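Local coordinates for protein HNH endonuclease (Geobacillus virus E2, PDB 5H0O) that probably cuts DNA as a phage-encoded nuclease of the HNH family, part of the His-Me finger group of endonucleases, at residues 77-82 / 112-117. Residues are numbered along the deposited sequence; the frame is centred on the assembly and turned at random.
With MN (manganese (II) ion), chain B.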
# COMPACT_ATOMS: atom_id res chain seq x y z
N GLN A 77 -8.03 6.77 -6.13
CA GLN A 77 -9.11 5.84 -6.41
C GLN A 77 -10.25 5.95 -5.41
O GLN A 77 -11.40 5.72 -5.78
CB GLN A 77 -8.56 4.42 -6.44
CG GLN A 77 -7.57 4.21 -7.58
CD GLN A 77 -8.20 4.49 -8.94
OE1 GLN A 77 -9.02 3.69 -9.43
NE2 GLN A 77 -7.87 5.62 -9.54
N HIS A 78 -9.96 6.31 -4.17
CA HIS A 78 -11.04 6.50 -3.20
C HIS A 78 -11.82 7.76 -3.53
O HIS A 78 -13.05 7.75 -3.50
CB HIS A 78 -10.50 6.56 -1.78
CG HIS A 78 -9.96 5.27 -1.27
ND1 HIS A 78 -9.55 5.10 0.03
CD2 HIS A 78 -9.75 4.08 -1.89
CE1 HIS A 78 -9.11 3.87 0.20
NE2 HIS A 78 -9.22 3.23 -0.95
N CYS A 79 -11.11 8.84 -3.85
CA CYS A 79 -11.78 10.06 -4.30
C CYS A 79 -12.67 9.78 -5.51
O CYS A 79 -13.82 10.23 -5.56
CB CYS A 79 -10.75 11.14 -4.62
SG CYS A 79 -10.14 12.04 -3.14
N LEU A 80 -12.17 9.02 -6.47
CA LEU A 80 -12.94 8.75 -7.69
C LEU A 80 -14.26 8.06 -7.34
O LEU A 80 -15.32 8.40 -7.89
CB LEU A 80 -12.11 7.92 -8.66
CG LEU A 80 -12.51 7.88 -10.13
CD1 LEU A 80 -12.60 9.27 -10.72
CD2 LEU A 80 -11.47 7.05 -10.89
N LYS A 81 -14.22 7.11 -6.41
CA LYS A 81 -15.43 6.42 -5.95
C LYS A 81 -16.41 7.37 -5.28
O LYS A 81 -17.62 7.15 -5.31
CB LYS A 81 -15.07 5.28 -4.98
CG LYS A 81 -14.30 4.16 -5.62
CD LYS A 81 -14.19 2.96 -4.69
CE LYS A 81 -13.51 1.79 -5.39
NZ LYS A 81 -13.57 0.54 -4.58
N GLU A 82 -15.89 8.45 -4.70
CA GLU A 82 -16.69 9.49 -4.07
C GLU A 82 -17.01 10.66 -5.02
O GLU A 82 -17.46 11.72 -4.57
CB GLU A 82 -15.97 9.99 -2.80
CG GLU A 82 -15.78 8.89 -1.74
CD GLU A 82 -14.87 9.28 -0.57
OE1 GLU A 82 -13.77 9.83 -0.80
OE2 GLU A 82 -15.24 9.00 0.59
N SER A 112 -3.85 3.71 -5.93
CA SER A 112 -3.31 5.07 -5.92
C SER A 112 -4.21 5.94 -5.04
O SER A 112 -5.43 5.98 -5.23
CB SER A 112 -3.28 5.63 -7.34
OG SER A 112 -2.53 4.80 -8.20
N LEU A 113 -3.61 6.65 -4.09
CA LEU A 113 -4.35 7.47 -3.14
C LEU A 113 -3.75 8.86 -3.00
O LEU A 113 -2.54 9.05 -3.12
CB LEU A 113 -4.41 6.83 -1.75
CG LEU A 113 -5.01 5.44 -1.62
CD1 LEU A 113 -4.88 4.99 -0.17
CD2 LEU A 113 -6.46 5.43 -2.06
N CYS A 114 -4.62 9.83 -2.72
CA CYS A 114 -4.18 11.13 -2.24
C CYS A 114 -3.80 11.04 -0.76
O CYS A 114 -4.06 10.04 -0.10
CB CYS A 114 -5.28 12.18 -2.45
SG CYS A 114 -6.71 12.02 -1.32
N GLN A 115 -3.20 12.11 -0.23
CA GLN A 115 -2.78 12.08 1.17
C GLN A 115 -3.96 11.93 2.12
O GLN A 115 -3.88 11.17 3.08
CB GLN A 115 -2.01 13.34 1.54
CG GLN A 115 -1.65 13.34 3.02
CD GLN A 115 -0.93 14.58 3.46
OE1 GLN A 115 -0.26 15.22 2.67
NE2 GLN A 115 -1.06 14.93 4.74
N ALA A 116 -5.05 12.66 1.87
CA ALA A 116 -6.18 12.59 2.77
C ALA A 116 -6.71 11.16 2.84
O ALA A 116 -7.01 10.65 3.93
CB ALA A 116 -7.28 13.56 2.37
N CYS A 117 -6.81 10.49 1.70
CA CYS A 117 -7.31 9.12 1.69
C CYS A 117 -6.31 8.13 2.27
O CYS A 117 -6.71 7.16 2.91
CB CYS A 117 -7.74 8.72 0.28
SG CYS A 117 -9.20 9.65 -0.26
MN MN B . -8.46 10.76 -2.17
O HOH W 1 -9.31 6.42 2.43
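The imidazole ring of H78 is the flat group here, and the methyl CD2 of L113 sits squarely over the centre of one face, a CH-pi contact with CD2 3.5 Å from the ring centroid and 7° off the ring normal. At the ring's edge, in its plane, a water lies 2.7 Å from H78 ND1 and donates a hydrogen bond to C117 O, bridging the two segments. The other ring nitrogen, NE2, is hydrogen-bonded to Q111, so both ring nitrogens have partners, which together with the methyl on the face help to hold the ring's orientation. C117 CB approaches the ring obliquely, while C117 SG packs against H78 CB at 3.7 Å. H78 and C79 share the same first torsion, CG and SG each anti to the carbonyl carbon; one step apart on the helix, it sends the ring to L113 and the sulfur to the metal.

That metal, modelled as manganese, ties the segments together: C79 SG, C114 SG and C117 SG each bind it at 2.3 Å, and C76 supplies the fourth sulfur. C114 SG does double duty. With SG between the backbone N and the carbonyl carbon (chi1 72°), the sulfur binds the metal and also accepts from C117 N at 3.4 Å, capping the start of helix 115-129. Beside the metal site, Q77 N donates to S112 O at 2.9 Å in a nearly straight bond, pinning the short helix 77-81 to the end of strand 110-113. Two CxxC pairs, C76/C79 and C114/C117, thus form a site consistent with the four-cysteine structural metal site, usually zinc, of many HNH endonucleases, probably distinct from the catalytic metal site.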